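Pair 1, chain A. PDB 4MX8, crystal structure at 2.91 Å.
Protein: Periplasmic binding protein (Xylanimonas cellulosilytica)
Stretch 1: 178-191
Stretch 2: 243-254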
# COMPACT_ATOMS: atom_id res chain seq x y z
N GLU A 178 -14.93 -1.49 -19.27
CA GLU A 178 -16.15 -0.98 -19.88
C GLU A 178 -16.04 0.51 -20.16
O GLU A 178 -16.64 1.02 -21.12
CB GLU A 178 -17.37 -1.31 -19.01
CG GLU A 178 -18.59 -1.74 -19.80
CD GLU A 178 -18.36 -3.03 -20.59
OE1 GLU A 178 -17.72 -3.98 -20.06
OE2 GLU A 178 -18.83 -3.09 -21.76
N ALA A 179 -15.26 1.21 -19.33
CA ALA A 179 -14.90 2.60 -19.59
C ALA A 179 -14.02 2.69 -20.83
O ALA A 179 -13.95 3.70 -21.50
CB ALA A 179 -14.15 3.18 -18.40
N SER A 180 -13.34 1.58 -21.10
CA SER A 180 -12.29 1.50 -22.09
C SER A 180 -11.32 2.67 -22.01
O SER A 180 -11.02 3.21 -20.93
CB SER A 180 -12.86 1.37 -23.51
OG SER A 180 -11.89 0.82 -24.38
N GLY A 181 -10.83 3.03 -23.19
CA GLY A 181 -9.91 4.11 -23.32
C GLY A 181 -8.56 3.80 -22.75
O GLY A 181 -8.26 2.70 -22.30
N THR A 182 -7.73 4.83 -22.79
CA THR A 182 -6.39 4.80 -22.27
C THR A 182 -6.36 5.60 -20.94
O THR A 182 -7.19 6.50 -20.74
CB THR A 182 -5.48 5.46 -23.29
OG1 THR A 182 -4.13 5.33 -22.87
CG2 THR A 182 -5.80 6.95 -23.47
N GLY A 183 -5.44 5.27 -20.04
CA GLY A 183 -5.34 6.00 -18.79
C GLY A 183 -3.91 6.35 -18.37
O GLY A 183 -2.96 5.77 -18.88
N LEU A 184 -3.77 7.30 -17.45
CA LEU A 184 -2.47 7.61 -16.88
C LEU A 184 -2.61 7.87 -15.39
O LEU A 184 -3.48 8.63 -14.97
CB LEU A 184 -1.85 8.84 -17.55
CG LEU A 184 -0.49 9.23 -17.00
CD1 LEU A 184 0.54 8.19 -17.39
CD2 LEU A 184 -0.07 10.61 -17.44
N GLY A 185 -1.77 7.22 -14.59
CA GLY A 185 -1.74 7.49 -13.17
C GLY A 185 -0.69 8.54 -12.85
O GLY A 185 0.46 8.47 -13.31
N ILE A 186 -1.08 9.54 -12.07
CA ILE A 186 -0.11 10.53 -11.64
C ILE A 186 -0.10 10.64 -10.13
O ILE A 186 -1.07 10.29 -9.45
CB ILE A 186 -0.33 11.93 -12.26
CG1 ILE A 186 -1.73 12.47 -11.95
CG2 ILE A 186 -0.08 11.90 -13.74
CD1 ILE A 186 -1.87 13.94 -12.23
N MSE A 187 1.02 11.13 -9.62
CA MSE A 187 1.18 11.38 -8.20
C MSE A 187 1.63 12.81 -8.03
O MSE A 187 2.69 13.20 -8.53
CB MSE A 187 2.20 10.42 -7.62
CG MSE A 187 2.16 10.33 -6.12
SE MSE A 187 3.18 8.83 -5.52
CE MSE A 187 1.91 7.40 -5.94
N VAL A 188 0.82 13.61 -7.35
CA VAL A 188 1.13 15.02 -7.17
C VAL A 188 1.86 15.25 -5.86
O VAL A 188 1.42 14.79 -4.80
CB VAL A 188 -0.15 15.86 -7.19
CG1 VAL A 188 0.20 17.30 -6.97
CG2 VAL A 188 -0.87 15.67 -8.50
N SER A 189 2.97 15.96 -5.91
CA SER A 189 3.73 16.23 -4.71
C SER A 189 4.46 17.56 -4.79
O SER A 189 5.46 17.70 -5.49
CB SER A 189 4.74 15.10 -4.47
OG SER A 189 5.46 15.32 -3.27
N GLY A 190 3.97 18.55 -4.05
CA GLY A 190 4.67 19.81 -3.99
C GLY A 190 4.51 20.52 -5.31
O GLY A 190 5.44 21.16 -5.81
N GLY A 191 3.32 20.38 -5.88
CA GLY A 191 2.94 21.11 -7.08
C GLY A 191 3.51 20.47 -8.32
O GLY A 191 3.27 20.93 -9.43
N ASP A 243 -2.36 13.16 -23.82
CA ASP A 243 -3.80 13.25 -23.59
C ASP A 243 -4.51 11.93 -23.31
O ASP A 243 -5.17 11.38 -24.19
CB ASP A 243 -4.47 14.00 -24.74
CG ASP A 243 -5.93 14.32 -24.45
OD1 ASP A 243 -6.74 14.24 -25.40
OD2 ASP A 243 -6.26 14.63 -23.28
N PRO A 244 -4.37 11.41 -22.09
CA PRO A 244 -5.03 10.18 -21.70
C PRO A 244 -6.52 10.42 -21.53
O PRO A 244 -6.91 11.53 -21.15
CB PRO A 244 -4.40 9.85 -20.34
CG PRO A 244 -3.93 11.15 -19.81
CD PRO A 244 -3.59 12.01 -20.99
N GLN A 245 -7.32 9.40 -21.83
CA GLN A 245 -8.77 9.47 -21.69
C GLN A 245 -9.19 9.58 -20.22
O GLN A 245 -10.12 10.31 -19.89
CB GLN A 245 -9.42 8.25 -22.32
CG GLN A 245 -10.93 8.31 -22.34
CD GLN A 245 -11.43 9.31 -23.36
OE1 GLN A 245 -10.79 9.53 -24.37
NE2 GLN A 245 -12.58 9.93 -23.09
N TRP A 246 -8.50 8.85 -19.35
CA TRP A 246 -8.78 8.89 -17.93
C TRP A 246 -7.50 9.26 -17.20
O TRP A 246 -6.42 8.74 -17.53
CB TRP A 246 -9.23 7.52 -17.46
CG TRP A 246 -10.45 7.05 -18.12
CD1 TRP A 246 -10.53 6.23 -19.21
CD2 TRP A 246 -11.79 7.35 -17.74
NE1 TRP A 246 -11.84 6.01 -19.53
CE2 TRP A 246 -12.64 6.69 -18.64
CE3 TRP A 246 -12.36 8.12 -16.73
CZ2 TRP A 246 -14.03 6.77 -18.56
CZ3 TRP A 246 -13.74 8.20 -16.65
CH2 TRP A 246 -14.56 7.53 -17.56
N LEU A 247 -7.61 10.16 -16.22
CA LEU A 247 -6.46 10.56 -15.40
C LEU A 247 -6.74 10.15 -13.96
O LEU A 247 -7.73 10.60 -13.37
CB LEU A 247 -6.24 12.07 -15.49
CG LEU A 247 -5.04 12.71 -14.78
CD1 LEU A 247 -3.75 12.39 -15.49
CD2 LEU A 247 -5.22 14.21 -14.70
N TRP A 248 -5.86 9.30 -13.41
CA TRP A 248 -6.00 8.79 -12.05
C TRP A 248 -4.99 9.43 -11.12
O TRP A 248 -3.80 9.23 -11.28
CB TRP A 248 -5.76 7.28 -12.02
CG TRP A 248 -6.70 6.47 -12.86
CD1 TRP A 248 -6.57 6.16 -14.18
CD2 TRP A 248 -7.91 5.84 -12.43
NE1 TRP A 248 -7.62 5.38 -14.60
CE2 TRP A 248 -8.45 5.16 -13.54
CE3 TRP A 248 -8.58 5.77 -11.21
CZ2 TRP A 248 -9.63 4.44 -13.47
CZ3 TRP A 248 -9.75 5.04 -11.14
CH2 TRP A 248 -10.26 4.39 -12.26
N VAL A 249 -5.47 10.18 -10.13
CA VAL A 249 -4.61 11.05 -9.33
C VAL A 249 -4.45 10.61 -7.88
O VAL A 249 -5.44 10.40 -7.18
CB VAL A 249 -5.17 12.47 -9.32
CG1 VAL A 249 -4.20 13.41 -8.63
CG2 VAL A 249 -5.44 12.93 -10.74
N VAL A 250 -3.20 10.51 -7.44
CA VAL A 250 -2.85 10.26 -6.04
C VAL A 250 -2.18 11.51 -5.46
O VAL A 250 -1.09 11.89 -5.89
CB VAL A 250 -1.85 9.09 -5.93
CG1 VAL A 250 -1.41 8.90 -4.52
CG2 VAL A 250 -2.46 7.83 -6.45
N ASP A 251 -2.82 12.16 -4.50
CA ASP A 251 -2.26 13.37 -3.90
C ASP A 251 -1.27 12.98 -2.79
O ASP A 251 -1.66 12.76 -1.65
CB ASP A 251 -3.39 14.22 -3.32
CG ASP A 251 -2.93 15.56 -2.81
OD1 ASP A 251 -1.70 15.80 -2.73
OD2 ASP A 251 -3.82 16.38 -2.49
N ARG A 252 0.01 12.87 -3.12
CA ARG A 252 0.97 12.34 -2.15
C ARG A 252 1.17 13.27 -0.96
O ARG A 252 1.40 12.82 0.15
CB ARG A 252 2.31 12.07 -2.83
CG ARG A 252 3.38 11.49 -1.92
CD ARG A 252 4.72 11.55 -2.61
NE ARG A 252 5.75 12.02 -1.69
CZ ARG A 252 6.94 12.46 -2.06
NH1 ARG A 252 7.28 12.48 -3.34
NH2 ARG A 252 7.81 12.87 -1.14
N ASP A 253 1.07 14.58 -1.20
CA ASP A 253 1.23 15.55 -0.13
C ASP A 253 0.09 15.48 0.89
O ASP A 253 0.27 15.82 2.06
CB ASP A 253 1.36 16.98 -0.68
CG ASP A 253 2.77 17.28 -1.15
OD1 ASP A 253 3.70 16.51 -0.83
OD2 ASP A 253 2.95 18.30 -1.85
N ALA A 254 -1.07 15.03 0.43
CA ALA A 254 -2.21 14.88 1.31
C ALA A 254 -1.93 13.79 2.34
O ALA A 254 -2.33 13.90 3.50
CB ALA A 254 -3.43 14.53 0.52

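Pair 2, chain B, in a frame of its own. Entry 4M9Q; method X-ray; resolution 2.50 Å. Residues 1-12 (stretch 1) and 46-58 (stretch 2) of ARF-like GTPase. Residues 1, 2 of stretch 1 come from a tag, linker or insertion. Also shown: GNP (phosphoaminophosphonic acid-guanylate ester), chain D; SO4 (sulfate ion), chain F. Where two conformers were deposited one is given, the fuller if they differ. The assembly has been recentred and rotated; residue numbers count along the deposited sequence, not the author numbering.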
# COMPACT_ATOMS: atom_id res chain seq x y z
N GLY B 1 20.31 -16.65 -2.26
CA GLY B 1 19.68 -15.41 -1.70
C GLY B 1 18.15 -15.49 -1.67
O GLY B 1 17.55 -16.41 -2.28
N PRO B 2 17.51 -14.57 -0.92
CA PRO B 2 16.09 -14.68 -0.72
C PRO B 2 15.31 -14.04 -1.83
O PRO B 2 15.77 -13.16 -2.49
CB PRO B 2 15.85 -13.91 0.58
CG PRO B 2 16.93 -12.89 0.57
CD PRO B 2 18.12 -13.60 0.00
N ARG B 3 14.12 -14.50 -1.99
CA ARG B 3 13.19 -13.94 -2.92
C ARG B 3 12.82 -12.55 -2.50
O ARG B 3 12.74 -12.29 -1.31
CB ARG B 3 11.91 -14.74 -2.85
CG ARG B 3 12.03 -16.13 -2.28
CD ARG B 3 11.94 -17.17 -3.36
NE ARG B 3 11.13 -18.33 -2.96
CZ ARG B 3 9.96 -18.66 -3.50
NH1 ARG B 3 9.41 -17.94 -4.46
NH2 ARG B 3 9.32 -19.74 -3.07
N LYS B 4 12.52 -11.70 -3.49
CA LYS B 4 12.20 -10.30 -3.28
C LYS B 4 10.79 -10.02 -3.77
O LYS B 4 10.46 -10.37 -4.89
CB LYS B 4 13.18 -9.41 -4.04
CG LYS B 4 12.82 -7.90 -4.02
CD LYS B 4 13.84 -7.02 -3.28
CE LYS B 4 14.35 -5.90 -4.20
NZ LYS B 4 15.37 -5.01 -3.59
N ILE B 5 9.98 -9.40 -2.91
CA ILE B 5 8.67 -8.83 -3.24
C ILE B 5 8.83 -7.33 -3.24
O ILE B 5 9.53 -6.81 -2.40
CB ILE B 5 7.64 -9.06 -2.10
CG1 ILE B 5 7.05 -10.45 -2.15
CG2 ILE B 5 6.40 -8.19 -2.23
CD1 ILE B 5 5.81 -10.48 -1.31
N THR B 6 8.12 -6.61 -4.09
CA THR B 6 8.11 -5.18 -4.04
C THR B 6 6.65 -4.76 -3.80
O THR B 6 5.71 -5.34 -4.38
CB THR B 6 8.66 -4.59 -5.35
OG1 THR B 6 9.99 -5.08 -5.56
CG2 THR B 6 8.69 -3.05 -5.35
N ILE B 7 6.46 -3.75 -2.95
CA ILE B 7 5.16 -3.31 -2.56
C ILE B 7 5.11 -1.80 -2.64
O ILE B 7 6.07 -1.15 -2.26
CB ILE B 7 4.92 -3.70 -1.11
CG1 ILE B 7 4.58 -5.15 -1.01
CG2 ILE B 7 3.76 -2.98 -0.51
CD1 ILE B 7 4.64 -5.54 0.46
N ALA B 8 4.00 -1.25 -3.13
CA ALA B 8 3.80 0.23 -3.11
C ALA B 8 2.85 0.52 -2.02
O ALA B 8 1.83 -0.12 -1.90
CB ALA B 8 3.22 0.73 -4.43
N LEU B 9 3.16 1.53 -1.23
CA LEU B 9 2.30 1.96 -0.09
C LEU B 9 1.56 3.18 -0.58
O LEU B 9 2.16 4.23 -0.79
CB LEU B 9 3.22 2.28 1.09
CG LEU B 9 2.84 2.41 2.55
CD1 LEU B 9 1.73 1.46 2.97
CD2 LEU B 9 4.08 2.26 3.43
N LEU B 10 0.27 3.04 -0.83
CA LEU B 10 -0.50 4.07 -1.47
C LEU B 10 -1.66 4.45 -0.58
O LEU B 10 -1.89 3.83 0.46
CB LEU B 10 -1.04 3.53 -2.80
CG LEU B 10 -0.03 3.01 -3.84
CD1 LEU B 10 -0.82 2.55 -5.05
CD2 LEU B 10 0.98 4.06 -4.19
N GLY B 11 -2.38 5.49 -0.99
CA GLY B 11 -3.48 6.06 -0.19
C GLY B 11 -3.40 7.58 -0.20
O GLY B 11 -2.37 8.12 -0.51
N LEU B 12 -4.48 8.25 0.18
CA LEU B 12 -4.55 9.70 0.06
C LEU B 12 -3.57 10.34 1.04
O LEU B 12 -3.14 9.72 2.02
CB LEU B 12 -5.95 10.22 0.39
CG LEU B 12 -7.15 9.77 -0.44
CD1 LEU B 12 -8.42 10.43 0.06
CD2 LEU B 12 -6.95 10.01 -1.94
N GLY B 46 8.70 -13.63 6.69
CA GLY B 46 8.97 -14.97 6.35
C GLY B 46 10.21 -15.05 5.50
O GLY B 46 11.28 -14.56 5.86
N LYS B 47 9.97 -15.64 4.34
CA LYS B 47 10.95 -16.10 3.38
C LYS B 47 11.24 -15.01 2.35
O LYS B 47 11.96 -15.22 1.43
CB LYS B 47 10.27 -17.29 2.72
CG LYS B 47 10.99 -18.04 1.66
CD LYS B 47 9.97 -18.68 0.72
CE LYS B 47 8.94 -19.52 1.46
NZ LYS B 47 8.02 -20.24 0.53
N TYR B 48 10.68 -13.83 2.56
CA TYR B 48 10.79 -12.73 1.59
C TYR B 48 11.50 -11.47 2.09
O TYR B 48 11.36 -11.06 3.24
CB TYR B 48 9.40 -12.34 1.16
CG TYR B 48 8.73 -13.37 0.33
CD1 TYR B 48 7.94 -14.33 0.89
CD2 TYR B 48 8.95 -13.41 -1.03
CE1 TYR B 48 7.36 -15.32 0.12
CE2 TYR B 48 8.38 -14.39 -1.80
CZ TYR B 48 7.58 -15.33 -1.22
OH TYR B 48 7.02 -16.33 -1.96
N LYS B 49 12.28 -10.89 1.21
CA LYS B 49 12.82 -9.56 1.39
C LYS B 49 11.78 -8.68 0.71
O LYS B 49 11.43 -8.94 -0.42
CB LYS B 49 14.19 -9.46 0.70
CG LYS B 49 15.10 -8.38 1.28
CD LYS B 49 16.49 -8.35 0.60
CE LYS B 49 17.14 -6.96 0.75
NZ LYS B 49 18.44 -6.77 0.04
N ILE B 50 11.25 -7.68 1.41
CA ILE B 50 10.17 -6.83 0.87
C ILE B 50 10.67 -5.41 0.74
O ILE B 50 11.02 -4.78 1.73
CB ILE B 50 8.93 -6.90 1.77
CG1 ILE B 50 8.41 -8.36 1.82
CG2 ILE B 50 7.82 -6.07 1.21
CD1 ILE B 50 7.81 -8.72 3.12
N GLU B 51 10.73 -4.93 -0.50
CA GLU B 51 10.99 -3.56 -0.81
C GLU B 51 9.68 -2.77 -0.77
O GLU B 51 8.74 -3.08 -1.52
CB GLU B 51 11.59 -3.49 -2.18
CG GLU B 51 12.32 -2.20 -2.49
CD GLU B 51 13.03 -2.24 -3.87
OE1 GLU B 51 12.49 -2.78 -4.89
OE2 GLU B 51 14.18 -1.73 -3.94
N VAL B 52 9.61 -1.77 0.13
CA VAL B 52 8.42 -0.94 0.25
C VAL B 52 8.64 0.49 -0.24
O VAL B 52 9.49 1.17 0.24
CB VAL B 52 7.94 -0.87 1.70
CG1 VAL B 52 6.57 -0.24 1.75
CG2 VAL B 52 7.90 -2.27 2.29
N PHE B 53 7.84 0.92 -1.20
CA PHE B 53 7.87 2.30 -1.69
C PHE B 53 6.69 3.11 -1.10
O PHE B 53 5.55 2.84 -1.38
CB PHE B 53 7.79 2.28 -3.19
CG PHE B 53 9.05 1.79 -3.84
CD1 PHE B 53 9.10 0.54 -4.46
CD2 PHE B 53 10.19 2.59 -3.87
CE1 PHE B 53 10.24 0.11 -5.10
CE2 PHE B 53 11.37 2.13 -4.49
CZ PHE B 53 11.39 0.88 -5.10
N ASP B 54 7.01 4.07 -0.24
CA ASP B 54 6.02 4.92 0.37
C ASP B 54 5.89 6.18 -0.49
O ASP B 54 6.76 7.02 -0.48
CB ASP B 54 6.45 5.23 1.80
CG ASP B 54 5.72 6.42 2.41
OD1 ASP B 54 4.55 6.70 2.05
OD2 ASP B 54 6.32 7.10 3.27
N LEU B 55 4.84 6.28 -1.27
CA LEU B 55 4.66 7.38 -2.20
C LEU B 55 3.80 8.44 -1.58
O LEU B 55 2.86 8.13 -0.85
CB LEU B 55 3.97 6.87 -3.46
CG LEU B 55 4.85 6.19 -4.51
CD1 LEU B 55 6.21 5.74 -3.96
CD2 LEU B 55 4.12 5.06 -5.19
N GLY B 56 4.07 9.69 -1.89
CA GLY B 56 3.20 10.78 -1.42
C GLY B 56 1.81 10.63 -1.97
O GLY B 56 1.65 10.15 -3.09
N GLY B 57 0.80 11.05 -1.19
CA GLY B 57 -0.57 10.98 -1.62
C GLY B 57 -1.25 12.28 -1.98
O GLY B 57 -2.39 12.25 -2.38
N GLY B 58 -0.58 13.42 -1.86
CA GLY B 58 -1.16 14.70 -2.26
C GLY B 58 -1.63 14.68 -3.70
O GLY B 58 -1.04 13.98 -4.52
PG GNP D . 1.40 12.01 2.57
O1G GNP D . 2.98 11.76 2.84
O2G GNP D . 0.80 10.92 1.62
O3G GNP D . 1.25 13.47 2.11
N3B GNP D . 0.61 11.72 4.05
PB GNP D . 0.91 10.25 4.83
O1B GNP D . 2.43 9.74 4.63
O2B GNP D . -0.11 9.28 4.31
O3A GNP D . 0.57 10.64 6.33
PA GNP D . 1.53 10.59 7.60
O1A GNP D . 2.44 11.72 7.32
O2A GNP D . 2.01 9.19 7.75
O5' GNP D . 0.45 10.93 8.72
C5' GNP D . -0.43 12.07 8.54
C4' GNP D . -0.86 12.64 9.91
O4' GNP D . -1.62 11.61 10.56
C3' GNP D . 0.28 12.88 10.89
O3' GNP D . -0.05 13.80 11.93
C2' GNP D . 0.41 11.58 11.61
O2' GNP D . 0.98 11.67 12.88
C1' GNP D . -1.03 11.22 11.79
N9 GNP D . -1.32 9.81 12.05
C8 GNP D . -0.83 8.79 11.34
N7 GNP D . -1.34 7.63 11.79
C5 GNP D . -2.15 7.91 12.81
C6 GNP D . -2.96 7.09 13.73
O6 GNP D . -2.99 5.85 13.64
N1 GNP D . -3.67 7.73 14.63
C2 GNP D . -3.67 9.09 14.75
N2 GNP D . -4.42 9.61 15.73
N3 GNP D . -2.95 9.92 13.96
C4 GNP D . -2.14 9.36 12.99
S SO4 F . 6.16 -17.24 3.74
O1 SO4 F . 7.24 -16.24 3.63
O2 SO4 F . 6.18 -17.79 5.12
O3 SO4 F . 4.84 -16.62 3.40
O4 SO4 F . 6.41 -18.35 2.79

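Where pair 1 sets two tryptophans against two glycines, pair 2 sets two charged residues against a lysine and a threonine. On this face of pair 1, G183(A) and G185(A) lie beside W246(A) and W248(A), and bulk on one strand meets none on the other; a CB on G183(A) would come within 3.5 Å of W248(A) NE1. The matching positions of pair 2, K4(B), T6(B), K49(B) and E51(B), share the volume more evenly and hold it with polar contacts: a salt bridge from K4(B) NZ to E51(B) OE2 at 3.5 Å, and a weak hydrogen bond from T6(B) OG1 to E51(B) OE1, also 3.5 Å.

The backbone beneath is nearly the same. Each pair is two parallel strands, inclined at 22° in pair 1 and 23° in pair 2, and 14 central residues superpose with an RMSD of 0.5 Å. The hydrogen-bond ladder is shared as well. In pair 1, W248(A) N donates to L184(A) O at 2.9 Å and I186(A) N to W248(A) O at 2.8 Å; in pair 2, E51(B) N donates to I5(B) O at 2.9 Å and I7(B) N to E51(B) O at 2.8 Å. Because these bonds use main-chain atoms alone, tryptophan and glutamate can occupy the same rung.

The other face is alike in character: aliphatic in both pairs. L184(A), I186(A) and V188(A) match I5(B), I7(B) and L9(B), while L247(A) and V249(A) match I50(B) and V52(B). I186(A) CD1 lies 4.1 Å from L247(A) CD1, and the matching I7(B) CD1 comes to 3.3 Å from I50(B) CG2; I186(A) CG1 also lies 3.9 Å from V249(A) CG2. V188(A) CG2 meets V249(A) CG1 at 4.0 Å, and its counterpart repeats the contact, L9(B) CD2 to V52(B) CG1 at 3.9 Å. The aspartates D251(A) and D54(B) also coincide, their side-chain centres 0.7 Å apart.

Beyond the aspartates the solutions part. In pair 1 D251(A) caps a helix, its OD1 accepting a weak bond from A254(A) N at 3.3 Å. Within that helix, D253(A) reaches back to the first stretch: its OD1 accepts from S189(A) OG at 3.2 Å and its OD2 from G190(A) N at a very short 2.4 Å. In pair 2 L10(B) CD2 instead packs against L55(B) CD2 at 3.4 Å, and the chain runs on to G57(B), whose N donates to GNP O2G at 2.8 Å. The general principle is that the ladder fixes the frame, and in these two pairs one face is filled alike while the other is filled quite differently.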